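Local coordinates for protein uncharacterized oxidoreductase yvaA (Bacillus subtilis subsp. subtilis, PDB 3GDO) that catalyses the reversible NADPH-dependent reduction of scyllo-inosose to scyllo-inositol and cannot use NADH in place of NADPH, at residues H81-I86 with G105-R110; D130-K135 with P296-S301; N235-Q240 with I249-D254. All blocks are in the same frame, centred on the assembly; numbering follows the deposited sequence.

Contact 1. Residues H81-I86 with G105-R110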
ATOM      1  N   HIS B  81     -16.184 -27.031  22.018  1.00 50.76           N
ATOM      2  CA  HIS B  81     -15.097 -27.941  22.341  1.00 49.45           C
ATOM      3  C   HIS B  81     -14.089 -27.324  23.314  1.00 47.95           C
ATOM      4  O   HIS B  81     -13.710 -27.959  24.298  1.00 47.56           O
ATOM      5  CB  HIS B  81     -14.404 -28.394  21.060  1.00 49.84           C
ATOM      6  CG  HIS B  81     -15.176 -29.421  20.290  1.00 52.28           C
ATOM      7  ND1 HIS B  81     -14.627 -30.137  19.247  1.00 54.55           N
ATOM      8  CD2 HIS B  81     -16.446 -29.878  20.432  1.00 53.40           C
ATOM      9  CE1 HIS B  81     -15.530 -30.976  18.765  1.00 55.71           C
ATOM     10  NE2 HIS B  81     -16.642 -30.842  19.470  1.00 55.61           N
ATOM     11  N   THR B  82     -13.675 -26.094  23.039  1.00 45.99           N
ATOM     12  CA  THR B  82     -12.740 -25.390  23.896  1.00 44.88           C
ATOM     13  C   THR B  82     -13.309 -25.222  25.321  1.00 44.59           C
ATOM     14  O   THR B  82     -12.605 -25.486  26.298  1.00 43.93           O
ATOM     15  CB  THR B  82     -12.338 -24.040  23.293  1.00 45.10           C
ATOM     16  OG1 THR B  82     -11.858 -24.247  21.949  1.00 46.23           O
ATOM     17  CG2 THR B  82     -11.223 -23.383  24.113  1.00 44.54           C
ATOM     18  N   MET B  83     -14.568 -24.793  25.420  1.00 44.18           N
ATOM     19  CA  MET B  83     -15.203 -24.611  26.711  1.00 44.51           C
ATOM     20  C   MET B  83     -15.222 -25.935  27.466  1.00 45.02           C
ATOM     21  O   MET B  83     -14.810 -25.984  28.631  1.00 45.64           O
ATOM     22  CB  MET B  83     -16.620 -24.042  26.585  1.00 43.79           C
ATOM     23  CG  MET B  83     -17.177 -23.559  27.965  1.00 42.41           C
ATOM     24  SD  MET B  83     -16.109 -22.422  28.874  1.00 37.50           S
ATOM     25  CE  MET B  83     -17.199 -20.989  28.772  1.00 35.04           C
ATOM     26  N   ALA B  84     -15.666 -26.995  26.786  1.00 44.65           N
ATOM     27  CA  ALA B  84     -15.696 -28.341  27.334  1.00 45.04           C
ATOM     28  C   ALA B  84     -14.330 -28.753  27.856  1.00 45.46           C
ATOM     29  O   ALA B  84     -14.227 -29.372  28.916  1.00 45.00           O
ATOM     30  CB  ALA B  84     -16.172 -29.323  26.280  1.00 45.77           C
ATOM     31  N   CYS B  85     -13.269 -28.406  27.133  1.00 45.41           N
ATOM     32  CA  CYS B  85     -11.928 -28.761  27.605  1.00 45.47           C
ATOM     33  C   CYS B  85     -11.548 -27.963  28.835  1.00 45.60           C
ATOM     34  O   CYS B  85     -10.946 -28.503  29.785  1.00 44.76           O
ATOM     35  CB  CYS B  85     -10.888 -28.536  26.529  1.00 45.77           C
ATOM     36  SG  CYS B  85     -11.021 -29.697  25.178  1.00 47.79           S
ATOM     37  N   ILE B  86     -11.880 -26.674  28.801  1.00 45.96           N
ATOM     38  CA  ILE B  86     -11.642 -25.796  29.929  1.00 46.67           C
ATOM     39  C   ILE B  86     -12.426 -26.317  31.151  1.00 47.58           C
ATOM     40  O   ILE B  86     -11.845 -26.486  32.208  1.00 47.73           O
ATOM     41  CB  ILE B  86     -11.982 -24.320  29.619  1.00 46.64           C
ATOM     42  CG1 ILE B  86     -10.996 -23.721  28.611  1.00 44.59           C
ATOM     43  CG2 ILE B  86     -11.912 -23.448  30.892  1.00 45.87           C
ATOM     44  CD1 ILE B  86     -11.524 -22.434  27.981  1.00 40.39           C
ATOM     45  N   GLY B 105     -14.450 -14.713  22.809  1.00 43.90           N
ATOM     46  CA  GLY B 105     -13.090 -14.867  23.294  1.00 43.93           C
ATOM     47  C   GLY B 105     -12.886 -14.512  24.768  1.00 44.26           C
ATOM     48  O   GLY B 105     -12.139 -15.221  25.477  1.00 43.95           O
ATOM     49  N   GLU B 106     -13.507 -13.414  25.234  1.00 44.85           N
ATOM     50  CA  GLU B 106     -13.386 -12.985  26.661  1.00 45.86           C
ATOM     51  C   GLU B 106     -14.007 -14.044  27.583  1.00 45.26           C
ATOM     52  O   GLU B 106     -13.421 -14.396  28.619  1.00 45.30           O
ATOM     53  CB  GLU B 106     -14.027 -11.611  26.940  1.00 46.50           C
ATOM     54  CG  GLU B 106     -13.345 -10.397  26.270  1.00 50.98           C
ATOM     55  CD  GLU B 106     -12.114  -9.843  27.024  1.00 58.49           C
ATOM     56  OE1 GLU B 106     -11.621 -10.463  28.008  1.00 60.56           O
ATOM     57  OE2 GLU B 106     -11.629  -8.751  26.611  1.00 62.31           O
ATOM     58  N   THR B 107     -15.162 -14.566  27.163  1.00 44.74           N
ATOM     59  CA  THR B 107     -15.854 -15.636  27.880  1.00 45.10           C
ATOM     60  C   THR B 107     -14.953 -16.834  28.092  1.00 45.04           C
ATOM     61  O   THR B 107     -14.913 -17.372  29.206  1.00 44.46           O
ATOM     62  CB  THR B 107     -17.155 -16.035  27.198  1.00 44.97           C
ATOM     63  OG1 THR B 107     -17.971 -14.871  27.108  1.00 45.07           O
ATOM     64  CG2 THR B 107     -17.931 -17.105  28.008  1.00 45.78           C
ATOM     65  N   LEU B 108     -14.208 -17.235  27.053  1.00 44.23           N
ATOM     66  CA  LEU B 108     -13.300 -18.375  27.207  1.00 44.14           C
ATOM     67  C   LEU B 108     -12.183 -18.019  28.133  1.00 44.10           C
ATOM     68  O   LEU B 108     -11.760 -18.851  28.944  1.00 44.65           O
ATOM     69  CB  LEU B 108     -12.727 -18.892  25.866  1.00 43.88           C
ATOM     70  CG  LEU B 108     -13.729 -19.358  24.810  1.00 44.73           C
ATOM     71  CD1 LEU B 108     -13.026 -19.671  23.436  1.00 44.01           C
ATOM     72  CD2 LEU B 108     -14.558 -20.546  25.286  1.00 42.98           C
ATOM     73  N   LYS B 109     -11.677 -16.793  28.008  1.00 44.16           N
ATOM     74  CA  LYS B 109     -10.570 -16.374  28.855  1.00 45.15           C
ATOM     75  C   LYS B 109     -10.981 -16.400  30.341  1.00 45.05           C
ATOM     76  O   LYS B 109     -10.201 -16.789  31.194  1.00 44.77           O
ATOM     77  CB  LYS B 109     -10.059 -14.968  28.495  1.00 44.81           C
ATOM     78  CG  LYS B 109      -8.702 -14.652  29.125  1.00 47.26           C
ATOM     79  CD  LYS B 109      -8.279 -13.220  28.835  1.00 52.11           C
ATOM     80  CE  LYS B 109      -9.025 -12.221  29.720  1.00 54.85           C
ATOM     81  NZ  LYS B 109      -8.295 -12.141  31.033  1.00 56.89           N
ATOM     82  N   ARG B 110     -12.189 -15.949  30.634  1.00 45.99           N
ATOM     83  CA  ARG B 110     -12.611 -15.845  32.034  1.00 48.04           C
ATOM     84  C   ARG B 110     -12.831 -17.248  32.604  1.00 48.05           C
ATOM     85  O   ARG B 110     -12.389 -17.534  33.713  1.00 49.11           O
ATOM     86  CB  ARG B 110     -13.820 -14.930  32.196  1.00 47.77           C
ATOM     87  CG  ARG B 110     -13.388 -13.507  32.496  1.00 52.19           C
ATOM     88  CD  ARG B 110     -14.578 -12.576  32.657  1.00 57.36           C
ATOM     89  NE  ARG B 110     -15.059 -12.074  31.371  1.00 61.53           N
ATOM     90  CZ  ARG B 110     -16.120 -12.544  30.709  1.00 62.79           C
ATOM     91  NH1 ARG B 110     -16.466 -11.992  29.550  1.00 62.17           N
ATOM     92  NH2 ARG B 110     -16.836 -13.556  31.199  1.00 62.59           N
TER
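Leu-108 reaches from helix 102-115 to helix 78-87 and takes part in three of the four residue pairs, with CD1 to Thr-82, CD2 to Met-83, and its carbonyl O and CB to Ile-86. The two helix segments run nearly parallel, 13° apart, and their axes come no closer than 10.4 Å. At that spacing the backbones need side chains to bridge them, and leucine, with two methyls at the end of a short stem, suits the job.

The buried side is the tighter one. Leu-108 CD1 faces Thr-82 CG2 at 4.2 Å, the two side chains crossing at about a right angle, while Leu-108 CD2 turns to the backbone and comes 4.2 Å from Met-83 N. One turn further along, Ile-86 CD1 lies 3.7 Å from Leu-108 O, a carbon packed against a helix carbonyl. Thr-82 can present its methyl here because chi1 of -53° sets OG1 beside its own backbone N, where it bonds back to His-78 O; the polar end is thus spent inside the helix. Thr-82 and Leu-108 also touch Met-94 of strand 91-95, on the sheet side of the pair.

Toward solvent the packing thins to a single pair, Met-83 CE against Thr-107 CG2 at 4.0 Å. The flexible methionine chain, bent at its second and third torsions, brings its terminal methyl across to the other helix although its CB does not point there. Thr-107 likewise offers a methyl, its hydroxyl being bonded to Glu-103 O.

Two helices side by side on one face of a parallel sheet, each linking neighbouring strands (68-71 to 91-95, then 91-95 to 119-122), are the successive right-handed beta-alpha-beta crossovers of the Rossmann fold.

Contact 2. Residues D130-K135 with P296-S301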
ATOM      1  N   ASP B 130      10.559 -14.326   7.869  1.00 35.22           N
ATOM      2  CA  ASP B 130      10.591 -12.888   7.607  1.00 34.87           C
ATOM      3  C   ASP B 130      10.324 -12.084   8.873  1.00 34.76           C
ATOM      4  O   ASP B 130      11.066 -11.131   9.188  1.00 34.93           O
ATOM      5  CB  ASP B 130       9.626 -12.499   6.459  1.00 34.02           C
ATOM      6  CG  ASP B 130       8.270 -13.226   6.519  1.00 36.69           C
ATOM      7  OD1 ASP B 130       7.824 -13.610   7.633  1.00 36.76           O
ATOM      8  OD2 ASP B 130       7.620 -13.408   5.440  1.00 38.26           O
ATOM      9  N   PHE B 131       9.275 -12.465   9.606  1.00 34.42           N
ATOM     10  CA  PHE B 131       8.940 -11.770  10.835  1.00 33.79           C
ATOM     11  C   PHE B 131      10.063 -11.878  11.878  1.00 35.07           C
ATOM     12  O   PHE B 131      10.376 -10.909  12.554  1.00 35.45           O
ATOM     13  CB  PHE B 131       7.600 -12.239  11.404  1.00 32.88           C
ATOM     14  CG  PHE B 131       7.083 -11.357  12.503  1.00 31.33           C
ATOM     15  CD1 PHE B 131       6.643 -10.082  12.235  1.00 31.67           C
ATOM     16  CD2 PHE B 131       7.031 -11.809  13.809  1.00 30.91           C
ATOM     17  CE1 PHE B 131       6.188  -9.261  13.245  1.00 31.99           C
ATOM     18  CE2 PHE B 131       6.587 -11.001  14.834  1.00 31.78           C
ATOM     19  CZ  PHE B 131       6.144  -9.723  14.555  1.00 32.77           C
ATOM     20  N   LEU B 132      10.699 -13.031  11.962  1.00 35.45           N
ATOM     21  CA  LEU B 132      11.788 -13.198  12.894  1.00 36.88           C
ATOM     22  C   LEU B 132      12.913 -12.259  12.508  1.00 37.38           C
ATOM     23  O   LEU B 132      13.533 -11.647  13.387  1.00 37.75           O
ATOM     24  CB  LEU B 132      12.279 -14.658  12.935  1.00 35.93           C
ATOM     25  CG  LEU B 132      11.374 -15.627  13.725  1.00 38.93           C
ATOM     26  CD1 LEU B 132      12.034 -17.002  13.757  1.00 35.76           C
ATOM     27  CD2 LEU B 132      11.050 -15.110  15.168  1.00 38.79           C
ATOM     28  N   THR B 133      13.159 -12.155  11.199  1.00 37.43           N
ATOM     29  CA  THR B 133      14.212 -11.278  10.663  1.00 37.85           C
ATOM     30  C   THR B 133      13.975  -9.818  11.065  1.00 38.00           C
ATOM     31  O   THR B 133      14.875  -9.182  11.620  1.00 39.19           O
ATOM     32  CB  THR B 133      14.307 -11.430   9.160  1.00 37.92           C
ATOM     33  OG1 THR B 133      14.446 -12.823   8.855  1.00 39.42           O
ATOM     34  CG2 THR B 133      15.470 -10.583   8.553  1.00 36.60           C
ATOM     35  N   ILE B 134      12.768  -9.312  10.797  1.00 37.58           N
ATOM     36  CA  ILE B 134      12.291  -8.018  11.324  1.00 36.83           C
ATOM     37  C   ILE B 134      12.497  -7.772  12.842  1.00 37.75           C
ATOM     38  O   ILE B 134      13.023  -6.711  13.244  1.00 37.08           O
ATOM     39  CB  ILE B 134      10.811  -7.774  10.932  1.00 36.48           C
ATOM     40  CG1 ILE B 134      10.679  -7.531   9.406  1.00 34.06           C
ATOM     41  CG2 ILE B 134      10.181  -6.614  11.757  1.00 34.34           C
ATOM     42  CD1 ILE B 134       9.235  -7.943   8.836  1.00 33.07           C
ATOM     43  N   LYS B 135      12.060  -8.709  13.680  1.00 38.46           N
ATOM     44  CA  LYS B 135      12.329  -8.595  15.130  1.00 40.02           C
ATOM     45  C   LYS B 135      13.839  -8.527  15.442  1.00 40.08           C
ATOM     46  O   LYS B 135      14.267  -7.783  16.313  1.00 39.92           O
ATOM     47  CB  LYS B 135      11.676  -9.740  15.910  1.00 39.85           C
ATOM     48  CG  LYS B 135      10.197  -9.498  16.176  1.00 42.02           C
ATOM     49  CD  LYS B 135       9.545 -10.645  16.945  1.00 43.88           C
ATOM     50  CE  LYS B 135      10.123 -10.784  18.358  1.00 44.17           C
ATOM     51  NZ  LYS B 135       9.222 -11.594  19.188  1.00 45.19           N
ATOM     52  N   PRO B 296      20.250 -11.851   5.126  1.00 45.26           N
ATOM     53  CA  PRO B 296      19.821 -13.261   5.120  1.00 45.12           C
ATOM     54  C   PRO B 296      18.783 -13.478   6.228  1.00 44.53           C
ATOM     55  O   PRO B 296      18.974 -13.016   7.342  1.00 44.20           O
ATOM     56  CB  PRO B 296      21.135 -14.051   5.377  1.00 45.16           C
ATOM     57  CG  PRO B 296      22.259 -13.049   5.062  1.00 44.96           C
ATOM     58  CD  PRO B 296      21.684 -11.707   5.468  1.00 45.43           C
ATOM     59  N   SER B 297      17.660 -14.109   5.896  1.00 44.38           N
ATOM     60  CA  SER B 297      16.553 -14.244   6.843  1.00 43.82           C
ATOM     61  C   SER B 297      16.907 -15.201   7.992  1.00 43.51           C
ATOM     62  O   SER B 297      17.546 -16.214   7.758  1.00 43.43           O
ATOM     63  CB  SER B 297      15.305 -14.755   6.111  1.00 43.82           C
ATOM     64  OG  SER B 297      15.034 -14.008   4.932  1.00 43.59           O
ATOM     65  N   VAL B 298      16.508 -14.880   9.219  1.00 43.69           N
ATOM     66  CA  VAL B 298      16.541 -15.849  10.342  1.00 43.42           C
ATOM     67  C   VAL B 298      15.652 -17.030   9.934  1.00 43.12           C
ATOM     68  O   VAL B 298      14.596 -16.811   9.340  1.00 44.03           O
ATOM     69  CB  VAL B 298      15.961 -15.231  11.624  1.00 43.60           C
ATOM     70  CG1 VAL B 298      15.901 -16.260  12.772  1.00 43.29           C
ATOM     71  CG2 VAL B 298      16.770 -14.014  12.040  1.00 43.76           C
ATOM     72  N   ASN B 299      16.078 -18.259  10.206  1.00 42.20           N
ATOM     73  CA  ASN B 299      15.275 -19.443   9.909  1.00 41.80           C
ATOM     74  C   ASN B 299      13.921 -19.388  10.625  1.00 40.52           C
ATOM     75  O   ASN B 299      13.854 -18.963  11.747  1.00 40.80           O
ATOM     76  CB  ASN B 299      16.041 -20.743  10.253  1.00 41.11           C
ATOM     77  CG  ASN B 299      17.154 -21.058   9.231  1.00 43.53           C
ATOM     78  OD1 ASN B 299      17.809 -20.146   8.738  1.00 42.97           O
ATOM     79  ND2 ASN B 299      17.355 -22.337   8.909  1.00 39.89           N
ATOM     80  N   GLY B 300      12.843 -19.776   9.955  1.00 40.62           N
ATOM     81  CA  GLY B 300      11.532 -19.841  10.612  1.00 40.34           C
ATOM     82  C   GLY B 300      11.540 -20.993  11.617  1.00 40.24           C
ATOM     83  O   GLY B 300      12.208 -22.022  11.383  1.00 40.95           O
ATOM     84  N   SER B 301      10.801 -20.844  12.714  1.00 39.28           N
ATOM     85  CA  SER B 301      10.899 -21.791  13.854  1.00 39.00           C
ATOM     86  C   SER B 301       9.561 -22.029  14.551  1.00 37.89           C
ATOM     87  O   SER B 301       9.358 -21.560  15.682  1.00 37.90           O
ATOM     88  CB  SER B 301      11.915 -21.225  14.859  1.00 38.56           C
ATOM     89  OG  SER B 301      12.162 -22.135  15.909  1.00 42.11           O
TER
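Leu-132 and Thr-133, neighbours on the first turns of helix 129-139, receive segment 296-301, which runs from strand 289-295 of the C-terminal alpha/beta domain's mixed sheet toward helix 303-315. From Pro-296 to Gly-300 the backbone is extended in polyproline II conformation, so its amides look outward for partners rather than to one another.

The polar part is one hydrogen bond. Val-298 N donates to Thr-133 OG1 at 2.9 Å, somewhat bent at 136°. Chi1 of -53° lays OG1 beside the threonine's own backbone N, within range of the carbonyl of Asn-129, one turn earlier, to which the hydroxyl donates. Threonine suits this place because its oxygen can give to the helix and accept from the loop, while CG2 remains for packing. Ser-297 CA also crowds that oxygen, 3.2 Å away; the serine's own hydroxyl bonds to Asp-274.

The apolar part is Leu-132 against Val-298, whose side chains cross at about a right angle. Leu-132 CB is 4.0 Å from Val-298 CB, and Val-298 CG1 lies about equally far from CB and CD1 of Leu-132. The branch at the valine CB lets CG1 pack on the leucine while Val-298 CG2 lies 4.0 Å from Thr-133 CA.

Leu-132 CD1 also meets the next residues of the loop: it is 3.3 Å from Asn-299 O and 4.4 Å from Ser-301 CB.

Contact 3. Residues N235-Q240 with I249-D254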
ATOM      1  N   ASN B 235       2.555 -10.546  -6.587  1.00 35.96           N
ATOM      2  CA  ASN B 235       2.612  -9.836  -5.318  1.00 36.32           C
ATOM      3  C   ASN B 235       3.686  -8.768  -5.355  1.00 35.45           C
ATOM      4  O   ASN B 235       4.773  -8.957  -5.918  1.00 36.87           O
ATOM      5  CB  ASN B 235       2.901 -10.805  -4.141  1.00 36.24           C
ATOM      6  CG  ASN B 235       1.875 -11.952  -4.033  1.00 39.63           C
ATOM      7  OD1 ASN B 235       0.677 -11.728  -4.117  1.00 39.40           O
ATOM      8  ND2 ASN B 235       2.363 -13.200  -3.878  1.00 40.31           N
ATOM      9  N   GLY B 236       3.428  -7.656  -4.718  1.00 33.20           N
ATOM     10  CA  GLY B 236       4.523  -6.731  -4.482  1.00 33.08           C
ATOM     11  C   GLY B 236       5.240  -7.211  -3.237  1.00 31.72           C
ATOM     12  O   GLY B 236       5.065  -8.346  -2.823  1.00 32.24           O
ATOM     13  N   PRO B 237       6.044  -6.355  -2.616  1.00 31.54           N
ATOM     14  CA  PRO B 237       6.623  -6.757  -1.339  1.00 30.93           C
ATOM     15  C   PRO B 237       5.559  -7.128  -0.268  1.00 30.48           C
ATOM     16  O   PRO B 237       4.448  -6.530  -0.211  1.00 27.87           O
ATOM     17  CB  PRO B 237       7.332  -5.509  -0.872  1.00 31.94           C
ATOM     18  CG  PRO B 237       7.288  -4.526  -1.994  1.00 32.71           C
ATOM     19  CD  PRO B 237       6.357  -4.971  -2.999  1.00 31.19           C
ATOM     20  N   ARG B 238       5.878  -8.159   0.505  1.00 29.82           N
ATOM     21  CA  ARG B 238       5.097  -8.558   1.698  1.00 29.72           C
ATOM     22  C   ARG B 238       5.238  -7.459   2.761  1.00 29.23           C
ATOM     23  O   ARG B 238       4.230  -6.982   3.297  1.00 28.23           O
ATOM     24  CB  ARG B 238       5.556  -9.909   2.243  1.00 29.88           C
ATOM     25  CG  ARG B 238       4.788 -10.331   3.527  1.00 30.52           C
ATOM     26  CD  ARG B 238       4.944 -11.817   3.827  1.00 30.33           C
ATOM     27  NE  ARG B 238       4.353 -12.222   5.124  1.00 32.17           N
ATOM     28  CZ  ARG B 238       3.155 -12.796   5.286  1.00 37.97           C
ATOM     29  NH1 ARG B 238       2.336 -13.003   4.235  1.00 35.40           N
ATOM     30  NH2 ARG B 238       2.762 -13.165   6.517  1.00 34.02           N
ATOM     31  N   TYR B 239       6.472  -7.044   3.029  1.00 29.24           N
ATOM     32  CA  TYR B 239       6.778  -5.967   3.996  1.00 29.66           C
ATOM     33  C   TYR B 239       7.448  -4.765   3.369  1.00 29.26           C
ATOM     34  O   TYR B 239       8.413  -4.889   2.625  1.00 29.33           O
ATOM     35  CB  TYR B 239       7.697  -6.448   5.156  1.00 29.92           C
ATOM     36  CG  TYR B 239       7.100  -7.611   5.928  1.00 30.26           C
ATOM     37  CD1 TYR B 239       6.211  -7.378   6.989  1.00 31.96           C
ATOM     38  CD2 TYR B 239       7.361  -8.918   5.559  1.00 27.41           C
ATOM     39  CE1 TYR B 239       5.629  -8.426   7.684  1.00 28.30           C
ATOM     40  CE2 TYR B 239       6.768  -9.977   6.242  1.00 32.38           C
ATOM     41  CZ  TYR B 239       5.894  -9.716   7.299  1.00 31.54           C
ATOM     42  OH  TYR B 239       5.289 -10.759   7.980  1.00 30.61           O
ATOM     43  N   GLN B 240       6.962  -3.597   3.744  1.00 29.84           N
ATOM     44  CA  GLN B 240       7.653  -2.354   3.503  1.00 31.07           C
ATOM     45  C   GLN B 240       7.601  -1.582   4.796  1.00 30.99           C
ATOM     46  O   GLN B 240       6.506  -1.124   5.257  1.00 28.92           O
ATOM     47  CB  GLN B 240       6.982  -1.539   2.370  1.00 31.71           C
ATOM     48  CG  GLN B 240       6.911  -2.277   1.026  1.00 34.84           C
ATOM     49  CD  GLN B 240       6.033  -1.571  -0.024  1.00 40.36           C
ATOM     50  OE1 GLN B 240       6.372  -0.511  -0.530  1.00 41.07           O
ATOM     51  NE2 GLN B 240       4.908  -2.198  -0.368  1.00 43.13           N
ATOM     52  N   ILE B 249      12.562  -3.714   2.943  1.00 33.09           N
ATOM     53  CA  ILE B 249      11.569  -4.105   1.914  1.00 32.83           C
ATOM     54  C   ILE B 249      11.812  -5.544   1.584  1.00 32.69           C
ATOM     55  O   ILE B 249      12.946  -5.913   1.258  1.00 33.82           O
ATOM     56  CB  ILE B 249      11.684  -3.345   0.591  1.00 32.95           C
ATOM     57  CG1 ILE B 249      11.715  -1.806   0.769  1.00 36.24           C
ATOM     58  CG2 ILE B 249      10.592  -3.837  -0.403  1.00 32.40           C
ATOM     59  CD1 ILE B 249      10.539  -1.232   1.384  1.00 40.51           C
ATOM     60  N   LYS B 250      10.779  -6.377   1.675  1.00 31.76           N
ATOM     61  CA  LYS B 250      10.987  -7.808   1.455  1.00 32.10           C
ATOM     62  C   LYS B 250       9.816  -8.476   0.762  1.00 31.81           C
ATOM     63  O   LYS B 250       8.644  -8.201   1.107  1.00 31.53           O
ATOM     64  CB  LYS B 250      11.266  -8.510   2.802  1.00 31.28           C
ATOM     65  CG  LYS B 250      11.582 -10.009   2.627  1.00 31.76           C
ATOM     66  CD  LYS B 250      11.967 -10.698   3.977  1.00 30.50           C
ATOM     67  CE  LYS B 250      12.363 -12.164   3.755  1.00 30.29           C
ATOM     68  NZ  LYS B 250      11.396 -12.926   2.794  1.00 32.46           N
ATOM     69  N   TYR B 251      10.135  -9.368  -0.173  1.00 31.58           N
ATOM     70  CA  TYR B 251       9.147 -10.220  -0.846  1.00 33.40           C
ATOM     71  C   TYR B 251       9.129 -11.647  -0.261  1.00 33.37           C
ATOM     72  O   TYR B 251      10.077 -12.082   0.373  1.00 34.89           O
ATOM     73  CB  TYR B 251       9.453 -10.344  -2.343  1.00 33.54           C
ATOM     74  CG  TYR B 251       9.348  -9.072  -3.179  1.00 34.43           C
ATOM     75  CD1 TYR B 251       8.342  -8.953  -4.153  1.00 34.76           C
ATOM     76  CD2 TYR B 251      10.238  -8.015  -2.995  1.00 35.83           C
ATOM     77  CE1 TYR B 251       8.206  -7.808  -4.944  1.00 35.09           C
ATOM     78  CE2 TYR B 251      10.141  -6.836  -3.797  1.00 35.58           C
ATOM     79  CZ  TYR B 251       9.114  -6.760  -4.770  1.00 36.20           C
ATOM     80  OH  TYR B 251       8.994  -5.666  -5.564  1.00 32.96           O
ATOM     81  N   GLY B 252       8.057 -12.380  -0.519  1.00 33.71           N
ATOM     82  CA  GLY B 252       8.082 -13.839  -0.326  1.00 34.13           C
ATOM     83  C   GLY B 252       7.277 -14.196   0.926  1.00 34.86           C
ATOM     84  O   GLY B 252       6.788 -13.313   1.662  1.00 33.11           O
ATOM     85  N   ILE B 253       7.146 -15.495   1.145  1.00 34.96           N
ATOM     86  CA  ILE B 253       6.391 -16.028   2.264  1.00 35.59           C
ATOM     87  C   ILE B 253       7.214 -17.175   2.875  1.00 35.09           C
ATOM     88  O   ILE B 253       8.011 -17.827   2.179  1.00 33.96           O
ATOM     89  CB  ILE B 253       4.994 -16.471   1.758  1.00 36.05           C
ATOM     90  CG1 ILE B 253       3.927 -16.344   2.874  1.00 36.66           C
ATOM     91  CG2 ILE B 253       5.068 -17.839   0.993  1.00 37.16           C
ATOM     92  CD1 ILE B 253       2.707 -17.234   2.679  1.00 38.04           C
ATOM     93  N   ASP B 254       7.061 -17.370   4.184  1.00 34.98           N
ATOM     94  CA  ASP B 254       7.735 -18.441   4.940  1.00 34.14           C
ATOM     95  C   ASP B 254       7.471 -19.813   4.315  1.00 33.97           C
ATOM     96  O   ASP B 254       6.340 -20.106   3.932  1.00 34.09           O
ATOM     97  CB  ASP B 254       7.298 -18.376   6.416  1.00 33.94           C
ATOM     98  CG  ASP B 254       7.907 -19.476   7.270  1.00 33.89           C
ATOM     99  OD1 ASP B 254       8.851 -19.193   8.057  1.00 33.73           O
ATOM    100  OD2 ASP B 254       7.412 -20.613   7.147  1.00 34.15           O
TER
HETATM  101  O   HOH W   1       5.876 -10.733  -1.962  1.00 36.47           O
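The ring of Tyr-251 lies over the start of Pro-237, with Pro-237 N 3.5 Å above one ring face and offset toward the rim. The proline and tyrosine side chains point the same way, and Pro-237 CD meets Tyr-251 CZ at 3.7 Å, so the rigid, puckered proline ring packs against the flat tyrosine ring where strands 239-243 and 246-250 of a beta hairpin fray into loops. A classic beta bulge marks that point: Arg-238 and Tyr-239 both face Lys-250. Lys-250 O is gripped by two amides, Tyr-239 N along a nearly straight path (166°) and Arg-238 N by a weak, bent bond. Lys-250 N returns a bond to Tyr-239 O, completing the hydrogen-bonded pair. Next to it, Gln-240 and Ile-249 form a non-hydrogen-bonded pair, with Ile-249 CD1 against Gln-240 CB at 3.7 Å and Ile-249 CG2 against Pro-237.

The Arg-238 side chain runs toward Gly-252 and Ile-253. Its CG is anti to the backbone N (chi1 178°), and the extended chain brings CD within 3.2 Å of Gly-252 O and places the guanidinium against Ile-253, whose CG1 lies over one of its faces, 3.9 Å from NH1. Tyr-153 adds a cation-pi contact. Gly-252 has phi 106°, where a CB would press on the carbonyl of Tyr-251; glycine therefore suits this turn of the chain.

The tyrosine and proline also face the dimer partner: Tyr-251 OH bonds to Tyr-251 OH of the second subunit, and Pro-237 packs on that subunit's Pro-237. The Lys-250 side chain leads away from the partner strand, and NZ makes a salt bridge to Asp-274 and hydrogen bonds to Tyr-251 O and Phe-278 O. A water ties the two loops, donating to Gly-236 O at 2.7 Å and accepting from Gly-252 N at 3.1 Å.

Contact 1 stands apart in the Rossmann domain, its centre about 32 Å from that of contact 2 and 36 Å from that of contact 3, on the opposite side of the chain's centre. Contacts 2 and 3 are neighbours, with centres 13 Å apart, and contact 3 lies within the long chain loop that contact 2 closes. They touch directly: Ile-134 CD1 packs on Tyr-239 CD1 at 3.6 Å, and Asp-130 OD2 makes a long, weak ion pair with Arg-238 NE. Helix 129-139 thus rests on the hairpin that contributes to the dimer interface. In this family the Rossmann domain binds the nucleotide, which places contact 1 in the cofactor-binding half.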